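Long-range contacts in H127A/Y244A mutant of alginate lyase AlyC3 in complex with dimannuronate (Psychromonas sp., PDB 7C8F), which cleaves alginate as a polysaccharide lyase of family PL7 in its unmutated form, and here, as a double mutant, holds dimannuronate: residues N55-V60 / K70-H75; T121-A126 / F238-A243. All coordinates share one frame; numbering follows the deposited sequence.

Contact 1 (N55-V60 / K70-H75); sequences NQYFYV and KMKNDH
The ring of Y57 meets K70 edge-on: CB of K70 lies in the ring plane, 3.7 Å from CD1 of Y57, and the two side chains cross at about a right angle. With CG of Y57 anti to its carbonyl carbon (chi1 -62°), the ring extends along 70-72. Its OH lies 4.0 Å from CE of K72, while SD of M71 makes a Met-aromatic contact 5.4 Å from the ring centroid. A long, flat tyrosine suits this place, since one ring serves three successive residues; an alanine here would probably deprive the M71 sulfur of its aromatic partner and open a gap beside the aliphatic parts of K70 and K72. The backbones join through K70 N, which donates to Y57 O at 2.9 Å (154°). This bond lies where the chain enters the β-hairpin of strands 58-60 and 67-72, at one border of a seven-stranded antiparallel sheet. K70 combines an apolar stem with a far-reaching amine: a bend at chi3 (94°) takes NZ to two waters, one donating to Q56 O, the other 2.6 Å from Y59 OH. The amine of K72 forms a salt bridge with E35. Further out, N55 shapes the type I turn to F58: its OD1 accepts from Y57 N at 2.8 Å, an Asx turn, while its ND2 binds Q3 O.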
ATOM      1  N   ASN B  55      26.260  13.335 -25.160  1.00 23.43           N
ATOM      2  CA  ASN B  55      27.336  12.393 -25.453  1.00 23.54           C
ATOM      3  C   ASN B  55      26.874  11.432 -26.543  1.00 23.94           C
ATOM      4  O   ASN B  55      25.794  11.590 -27.120  1.00 23.44           O
ATOM      5  CB  ASN B  55      27.882  11.683 -24.216  1.00 24.72           C
ATOM      6  CG  ASN B  55      26.879  10.750 -23.576  1.00 36.46           C
ATOM      7  OD1 ASN B  55      25.943  10.281 -24.218  1.00 26.23           O
ATOM      8  ND2 ASN B  55      27.085  10.460 -22.303  1.00 38.24           N
ATOM      9  N   GLN B  56      27.738  10.457 -26.848  1.00 29.11           N
ATOM     10  CA  GLN B  56      27.487   9.514 -27.932  1.00 28.01           C
ATOM     11  C   GLN B  56      26.218   8.704 -27.719  1.00 24.03           C
ATOM     12  O   GLN B  56      25.659   8.196 -28.693  1.00 25.07           O
ATOM     13  CB  GLN B  56      28.670   8.551 -28.066  1.00 29.92           C
ATOM     14  CG  GLN B  56      29.125   7.965 -26.735  1.00 55.01           C
ATOM     15  CD  GLN B  56      30.275   6.984 -26.875  1.00 95.69           C
ATOM     16  OE1 GLN B  56      30.328   6.199 -27.824  1.00 59.61           O
ATOM     17  NE2 GLN B  56      31.204   7.024 -25.926  1.00 94.66           N
ATOM     18  N   TYR B  57      25.759   8.567 -26.475  1.00 22.18           N
ATOM     19  CA  TYR B  57      24.574   7.770 -26.175  1.00 19.40           C
ATOM     20  C   TYR B  57      23.330   8.614 -25.910  1.00 20.00           C
ATOM     21  O   TYR B  57      22.236   8.051 -25.790  1.00 18.38           O
ATOM     22  CB  TYR B  57      24.819   6.875 -24.951  1.00 23.27           C
ATOM     23  CG  TYR B  57      25.921   5.847 -25.114  1.00 27.82           C
ATOM     24  CD1 TYR B  57      25.773   4.766 -25.971  1.00 54.34           C
ATOM     25  CD2 TYR B  57      27.105   5.955 -24.395  1.00 69.36           C
ATOM     26  CE1 TYR B  57      26.779   3.823 -26.113  1.00 57.03           C
ATOM     27  CE2 TYR B  57      28.115   5.019 -24.532  1.00 55.86           C
ATOM     28  CZ  TYR B  57      27.947   3.954 -25.390  1.00 60.24           C
ATOM     29  OH  TYR B  57      28.950   3.020 -25.526  1.00 51.88           O
ATOM     30  N   PHE B  58      23.464   9.939 -25.831  1.00 19.21           N
ATOM     31  CA  PHE B  58      22.361  10.830 -25.467  1.00 16.78           C
ATOM     32  C   PHE B  58      22.614  12.147 -26.197  1.00 17.19           C
ATOM     33  O   PHE B  58      23.449  12.951 -25.763  1.00 18.51           O
ATOM     34  CB  PHE B  58      22.290  11.041 -23.955  1.00 17.43           C
ATOM     35  CG  PHE B  58      21.198  11.995 -23.519  1.00 16.13           C
ATOM     36  CD1 PHE B  58      19.861  11.615 -23.585  1.00 18.46           C
ATOM     37  CD2 PHE B  58      21.504  13.267 -23.063  1.00 18.40           C
ATOM     38  CE1 PHE B  58      18.855  12.489 -23.197  1.00 19.04           C
ATOM     39  CE2 PHE B  58      20.497  14.141 -22.672  1.00 19.28           C
ATOM     40  CZ  PHE B  58      19.172  13.750 -22.741  1.00 16.67           C
ATOM     41  N   TYR B  59      21.887  12.376 -27.280  1.00 17.89           N
ATOM     42  CA  TYR B  59      22.129  13.552 -28.103  1.00 17.33           C
ATOM     43  C   TYR B  59      20.913  13.792 -28.978  1.00 19.04           C
ATOM     44  O   TYR B  59      20.000  12.959 -29.053  1.00 18.80           O
ATOM     45  CB  TYR B  59      23.401  13.378 -28.950  1.00 20.96           C
ATOM     46  CG  TYR B  59      23.327  12.247 -29.967  1.00 22.97           C
ATOM     47  CD1 TYR B  59      23.648  10.942 -29.610  1.00 20.83           C
ATOM     48  CD2 TYR B  59      22.943  12.496 -31.279  1.00 22.61           C
ATOM     49  CE1 TYR B  59      23.577   9.906 -30.542  1.00 22.15           C
ATOM     50  CE2 TYR B  59      22.876  11.481 -32.218  1.00 19.85           C
ATOM     51  CZ  TYR B  59      23.193  10.188 -31.841  1.00 22.23           C
ATOM     52  OH  TYR B  59      23.118   9.177 -32.780  1.00 27.03           O
ATOM     53  N   VAL B  60      20.912  14.927 -29.667  1.00 18.52           N
ATOM     54  CA  VAL B  60      19.925  15.204 -30.696  1.00 19.68           C
ATOM     55  C   VAL B  60      20.620  15.111 -32.044  1.00 20.34           C
ATOM     56  O   VAL B  60      21.691  15.700 -32.243  1.00 22.33           O
ATOM     57  CB  VAL B  60      19.233  16.562 -30.494  1.00 20.38           C
ATOM     58  CG1 VAL B  60      18.478  16.946 -31.737  1.00 22.30           C
ATOM     59  CG2 VAL B  60      18.264  16.478 -29.322  1.00 19.59           C
ATOM     60  N   LYS B  70      20.873   5.651 -26.665  1.00 17.96           N
ATOM     61  CA  LYS B  70      21.502   4.364 -26.926  1.00 16.91           C
ATOM     62  C   LYS B  70      22.044   3.777 -25.631  1.00 17.63           C
ATOM     63  O   LYS B  70      22.381   4.507 -24.694  1.00 18.03           O
ATOM     64  CB  LYS B  70      22.669   4.530 -27.914  1.00 22.02           C
ATOM     65  CG  LYS B  70      22.245   5.118 -29.256  1.00 20.35           C
ATOM     66  CD  LYS B  70      23.444   5.559 -30.103  1.00 27.25           C
ATOM     67  CE  LYS B  70      23.882   4.482 -31.069  1.00 46.59           C
ATOM     68  NZ  LYS B  70      24.981   4.981 -31.949  1.00 49.18           N
ATOM     69  N   MET B  71      22.139   2.453 -25.582  1.00 15.39           N
ATOM     70  CA  MET B  71      22.831   1.779 -24.495  1.00 16.77           C
ATOM     71  C   MET B  71      23.183   0.360 -24.907  1.00 18.61           C
ATOM     72  O   MET B  71      22.404  -0.307 -25.599  1.00 18.54           O
ATOM     73  CB  MET B  71      21.980   1.744 -23.216  1.00 17.79           C
ATOM     74  CG  MET B  71      22.684   1.136 -21.993  1.00 18.60           C
ATOM     75  SD  MET B  71      24.332   1.813 -21.669  1.00 21.14           S
ATOM     76  CE  MET B  71      23.994   3.577 -21.625  1.00 21.85           C
ATOM     77  N   LYS B  72      24.316  -0.121 -24.449  1.00 19.82           N
ATOM     78  CA  LYS B  72      24.738  -1.498 -24.659  1.00 18.18           C
ATOM     79  C   LYS B  72      24.752  -2.287 -23.373  1.00 22.09           C
ATOM     80  O   LYS B  72      24.875  -1.749 -22.316  1.00 22.43           O
ATOM     81  CB  LYS B  72      26.100  -1.580 -25.363  1.00 21.16           C
ATOM     82  CG  LYS B  72      27.261  -0.999 -24.618  1.00 23.37           C
ATOM     83  CD  LYS B  72      28.576  -1.509 -25.204  1.00 34.74           C
ATOM     84  CE  LYS B  72      29.775  -0.807 -24.607  1.00 54.76           C
ATOM     85  NZ  LYS B  72      31.096  -1.432 -24.950  1.00 55.48           N
ATOM     86  N   ASN B  73      24.615  -3.586 -23.518  1.00 21.51           N
ATOM     87  CA  ASN B  73      24.652  -4.572 -22.462  1.00 20.61           C
ATOM     88  C   ASN B  73      23.357  -4.800 -21.732  1.00 25.36           C
ATOM     89  O   ASN B  73      22.587  -3.934 -21.597  1.00 23.09           O
ATOM     90  CB  ASN B  73      25.817  -4.378 -21.479  1.00 21.84           C
ATOM     91  CG  ASN B  73      27.152  -4.240 -22.171  1.00 27.20           C
ATOM     92  OD1 ASN B  73      27.457  -4.933 -23.091  1.00 29.58           O
ATOM     93  ND2 ASN B  73      27.944  -3.341 -21.695  1.00 25.71           N
ATOM     94  N   ASP B  74      23.185  -6.014 -21.276  1.00 22.98           N
ATOM     95  CA  ASP B  74      22.008  -6.437 -20.597  1.00 23.39           C
ATOM     96  C   ASP B  74      21.840  -5.691 -19.305  1.00 24.05           C
ATOM     97  O   ASP B  74      22.779  -5.502 -18.609  1.00 25.07           O
ATOM     98  CB  ASP B  74      22.079  -7.943 -20.359  1.00 24.81           C
ATOM     99  CG  ASP B  74      20.740  -8.581 -20.096  1.00 36.45           C
ATOM    100  OD1 ASP B  74      19.732  -7.988 -20.405  1.00 29.09           O
ATOM    101  OD2 ASP B  74      20.706  -9.699 -19.611  1.00 32.73           O
ATOM    102  N   HIS B  75      20.612  -5.253 -19.039  1.00 24.81           N
ATOM    103  CA  HIS B  75      20.215  -4.601 -17.792  1.00 26.52           C
ATOM    104  C   HIS B  75      20.764  -3.191 -17.625  1.00 27.97           C
ATOM    105  O   HIS B  75      20.582  -2.589 -16.557  1.00 30.14           O
ATOM    106  CB  HIS B  75      20.525  -5.456 -16.560  1.00 29.82           C
ATOM    107  CG  HIS B  75      20.038  -6.865 -16.679  1.00 35.03           C
ATOM    108  ND1 HIS B  75      20.882  -7.953 -16.623  1.00 50.22           N
ATOM    109  CD2 HIS B  75      18.794  -7.363 -16.879  1.00 48.26           C
ATOM    110  CE1 HIS B  75      20.177  -9.062 -16.768  1.00 39.41           C
ATOM    111  NE2 HIS B  75      18.908  -8.733 -16.925  1.00 40.93           N
TER
HETATM  112  O   HOH W   1      26.375   7.702 -31.169  1.00 39.65           O
HETATM  113  O   HOH W   2      23.488   6.645 -33.382  1.00 47.45           O

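Contact 2 (T121-A126 / F238-A243). With BEM (beta-D-mannopyranuronic acid), chain D.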
ATOM      1  N   THR B 121      12.887  -1.744 -23.466  1.00 13.88           N
ATOM      2  CA  THR B 121      11.871  -0.923 -22.820  1.00 14.29           C
ATOM      3  C   THR B 121      12.196   0.528 -23.096  1.00 15.25           C
ATOM      4  O   THR B 121      13.321   0.957 -22.846  1.00 16.06           O
ATOM      5  CB  THR B 121      11.880  -1.165 -21.313  1.00 14.92           C
ATOM      6  OG1 THR B 121      11.576  -2.542 -21.065  1.00 15.03           O
ATOM      7  CG2 THR B 121      10.866  -0.255 -20.591  1.00 14.64           C
ATOM      8  N   PHE B 122      11.230   1.280 -23.626  1.00 12.19           N
ATOM      9  CA  PHE B 122      11.483   2.672 -23.982  1.00 12.78           C
ATOM     10  C   PHE B 122      10.529   3.684 -23.355  1.00 12.92           C
ATOM     11  O   PHE B 122      10.813   4.886 -23.416  1.00 13.74           O
ATOM     12  CB  PHE B 122      11.589   2.851 -25.514  1.00 15.09           C
ATOM     13  CG  PHE B 122      10.359   2.442 -26.265  1.00 12.72           C
ATOM     14  CD1 PHE B 122      10.189   1.128 -26.695  1.00 15.57           C
ATOM     15  CD2 PHE B 122       9.378   3.369 -26.544  1.00 13.32           C
ATOM     16  CE1 PHE B 122       9.039   0.741 -27.384  1.00 14.13           C
ATOM     17  CE2 PHE B 122       8.234   3.005 -27.239  1.00 14.17           C
ATOM     18  CZ  PHE B 122       8.061   1.677 -27.662  1.00 14.96           C
ATOM     19  N   LEU B 123       9.434   3.246 -22.734  1.00 12.44           N
ATOM     20  CA  LEU B 123       8.607   4.114 -21.905  1.00 11.25           C
ATOM     21  C   LEU B 123       8.217   3.326 -20.674  1.00 12.21           C
ATOM     22  O   LEU B 123       7.969   2.119 -20.768  1.00 12.61           O
ATOM     23  CB  LEU B 123       7.330   4.562 -22.620  1.00 14.05           C
ATOM     24  CG  LEU B 123       7.535   5.270 -23.964  1.00 13.97           C
ATOM     25  CD1 LEU B 123       6.238   5.328 -24.750  1.00 16.25           C
ATOM     26  CD2 LEU B 123       8.078   6.683 -23.751  1.00 15.91           C
ATOM     27  N   GLN B 124       8.137   3.993 -19.522  1.00 13.50           N
ATOM     28  CA  GLN B 124       7.840   3.287 -18.286  0.54 12.64           C
ATOM     29  C   GLN B 124       7.052   4.190 -17.345  1.00 13.47           C
ATOM     30  O   GLN B 124       7.260   5.403 -17.305  1.00 14.10           O
ATOM     31  CB  GLN B 124       9.144   2.796 -17.638  0.54 15.54           C
ATOM     32  CG  GLN B 124       9.003   1.891 -16.426  0.54 19.38           C
ATOM     33  CD  GLN B 124      10.260   1.064 -16.176  0.54 16.68           C
ATOM     34  OE1 GLN B 124      10.754   0.382 -17.075  0.54 22.42           O
ATOM     35  NE2 GLN B 124      10.778   1.120 -14.956  0.54 19.61           N
ATOM     36  N   VAL B 125       6.155   3.576 -16.576  1.00 12.35           N
ATOM     37  CA  VAL B 125       5.606   4.187 -15.373  1.00 11.97           C
ATOM     38  C   VAL B 125       6.097   3.322 -14.226  1.00 13.67           C
ATOM     39  O   VAL B 125       5.733   2.140 -14.135  1.00 13.63           O
ATOM     40  CB  VAL B 125       4.070   4.254 -15.377  1.00 13.36           C
ATOM     41  CG1 VAL B 125       3.559   4.889 -14.070  1.00 13.42           C
ATOM     42  CG2 VAL B 125       3.535   5.012 -16.590  1.00 15.73           C
ATOM     43  N   ALA B 126       6.934   3.897 -13.361  1.00 13.15           N
ATOM     44  CA  ALA B 126       7.460   3.216 -12.188  1.00 13.74           C
ATOM     45  C   ALA B 126       6.726   3.713 -10.952  1.00 12.61           C
ATOM     46  O   ALA B 126       5.988   4.696 -10.998  1.00 14.60           O
ATOM     47  CB  ALA B 126       8.949   3.537 -12.033  1.00 16.54           C
ATOM     48  N   PHE B 238       7.255   8.845 -14.500  1.00 11.52           N
ATOM     49  CA  PHE B 238       7.545   8.490 -15.883  1.00 12.47           C
ATOM     50  C   PHE B 238       9.044   8.386 -16.147  1.00 11.58           C
ATOM     51  O   PHE B 238       9.843   9.168 -15.617  1.00 12.16           O
ATOM     52  CB  PHE B 238       7.027   9.570 -16.835  1.00 13.70           C
ATOM     53  CG  PHE B 238       5.533   9.630 -16.970  1.00 11.89           C
ATOM     54  CD1 PHE B 238       4.803   8.521 -17.407  1.00 12.51           C
ATOM     55  CD2 PHE B 238       4.859  10.820 -16.742  1.00 13.91           C
ATOM     56  CE1 PHE B 238       3.431   8.607 -17.562  1.00 15.28           C
ATOM     57  CE2 PHE B 238       3.492  10.908 -16.912  1.00 12.97           C
ATOM     58  CZ  PHE B 238       2.771   9.801 -17.317  1.00 14.06           C
ATOM     59  N   LYS B 239       9.411   7.454 -17.031  1.00 12.39           N
ATOM     60  CA  LYS B 239      10.733   7.410 -17.634  1.00 12.80           C
ATOM     61  C   LYS B 239      10.595   7.146 -19.123  1.00 13.68           C
ATOM     62  O   LYS B 239       9.643   6.495 -19.573  1.00 13.46           O
ATOM     63  CB  LYS B 239      11.618   6.311 -17.042  1.00 13.87           C
ATOM     64  CG  LYS B 239      11.913   6.537 -15.569  1.00 17.51           C
ATOM     65  CD  LYS B 239      13.062   5.687 -15.053  1.00 20.18           C
ATOM     66  CE  LYS B 239      12.641   4.241 -14.866  1.00 20.38           C
ATOM     67  NZ  LYS B 239      13.810   3.453 -14.365  1.00 27.75           N
ATOM     68  N   ALA B 240      11.573   7.625 -19.879  1.00 12.25           N
ATOM     69  CA  ALA B 240      11.627   7.426 -21.317  1.00 12.32           C
ATOM     70  C   ALA B 240      13.080   7.330 -21.746  1.00 13.50           C
ATOM     71  O   ALA B 240      13.923   8.084 -21.254  1.00 14.33           O
ATOM     72  CB  ALA B 240      10.935   8.572 -22.068  1.00 13.19           C
ATOM     73  N   GLY B 241      13.362   6.413 -22.667  1.00 13.84           N
ATOM     74  CA  GLY B 241      14.703   6.263 -23.209  1.00 14.34           C
ATOM     75  C   GLY B 241      14.887   4.843 -23.690  1.00 13.67           C
ATOM     76  O   GLY B 241      14.036   4.347 -24.441  1.00 14.93           O
ATOM     77  N   VAL B 242      15.945   4.161 -23.247  1.00 15.03           N
ATOM     78  CA  VAL B 242      16.116   2.731 -23.508  1.00 13.99           C
ATOM     79  C   VAL B 242      16.568   2.032 -22.240  1.00 15.90           C
ATOM     80  O   VAL B 242      17.327   2.589 -21.439  1.00 17.07           O
ATOM     81  CB  VAL B 242      17.121   2.429 -24.641  1.00 15.48           C
ATOM     82  CG1 VAL B 242      16.599   2.918 -25.961  1.00 17.61           C
ATOM     83  CG2 VAL B 242      18.474   3.052 -24.328  1.00 17.32           C
ATOM     84  N   ALA B 243      16.079   0.811 -22.057  1.00 15.56           N
ATOM     85  CA  ALA B 243      16.551  -0.094 -21.022  1.00 16.49           C
ATOM     86  C   ALA B 243      16.600  -1.471 -21.661  1.00 17.00           C
ATOM     87  O   ALA B 243      15.637  -1.880 -22.316  1.00 17.05           O
ATOM     88  CB  ALA B 243      15.622  -0.089 -19.801  1.00 16.49           C
TER
HETATM   89  C1  BEM D   1      14.646  -1.677 -10.908  1.00 66.32           C
HETATM   90  C2  BEM D   1      13.844  -2.699 -10.122  1.00 61.16           C
HETATM   91  O2  BEM D   1      12.572  -2.171  -9.796  1.00 66.96           O
HETATM   92  C3  BEM D   1      13.717  -3.976 -10.912  1.00 61.22           C
HETATM   93  O3  BEM D   1      12.869  -4.869 -10.260  1.00 30.16           O
HETATM   94  C4  BEM D   1      13.222  -3.715 -12.327  1.00 85.78           C
HETATM   95  O4  BEM D   1      13.443  -4.896 -13.091  1.00 35.99           O
HETATM   96  C5  BEM D   1      14.015  -2.598 -12.964  1.00 77.57           C
HETATM   97  O5  BEM D   1      14.085  -1.442 -12.165  1.00 52.11           O
HETATM   98  C6  BEM D   1      13.291  -2.240 -14.201  1.00 69.73           C
HETATM   99  O6B BEM D   1      12.529  -1.275 -14.172  1.00 87.93           O
HETATM  100  O6A BEM D   1      13.610  -2.796 -15.238  1.00 69.20           O
HETATM  101  O1  BEM D   1      14.639  -0.418 -10.263  1.00 61.65           O
HETATM  102  O   HOH W   3      13.931   0.937 -13.770  1.00 57.59           O
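Q124 sends CG anti to its backbone N (chi1 -173°), whereas K239 places CG anti to its carbonyl carbon and bends at chi3 (-75°); as neighbours on one face of the sheet, the two side chains run side by side toward the bound mannuronate. In one of two modelled Q124 conformers, NE2 of Q124 passes CE of K239 and donates to carboxylate atom O6B of the sugar, with 3.1 Å from NE2 to O6B, a bond the second conformer leaves less certain. K239 acts through a water, 2.6 Å from its NZ, that donates to both O6B and the ring oxygen O5. An amide donating to an acid sugar and an amine donating to its water suit this site; E79 forms a salt bridge with the amine, and R77, K170 and the carbonyl of P139 also bind the sugar. Beneath them the strands pair antiparallel within one sheet of the PL7 β-jelly roll. Q124 and K239 exchange two backbone bonds, as do T121 and A243, probably one of the engineered alanines. Between these pairs 238-243 has one residue more than its partner, so the register slips by one; on its other side, 121-126 forms a classic bulge, F122 and L123 against V145. G241 turns the corner where a CB would jam against the preceding carbonyl; its N donates to F122 O at 3.1 Å. Away from the sugar, apolar groups suit the sandwich interior: CG2 of V125 touches CE1 of F238 at 3.7 Å, both residues packing on V209, and L123, on F205 and I207, meets A240, on L258.

In the fold
From the N terminus, contact 1 comes first: 55-60 and 70-75 close a short loop of nine intervening residues within one sheet. Contact 2 opens only afterwards and spans 111 residues, bringing 238-243 back beside 121-126. The two are thus in series, neither nested nor crossed. Contact 1 lies at the border of the seven-stranded sheet, near the surface; contact 2 sits at the centre of the chain, in the sheet that carries the sugar. Their centres are about 14 Å apart, yet they touch: CG2 of V242 packs 3.9 Å from CB of M71, joining the hairpin to the chain just past the corner at G241.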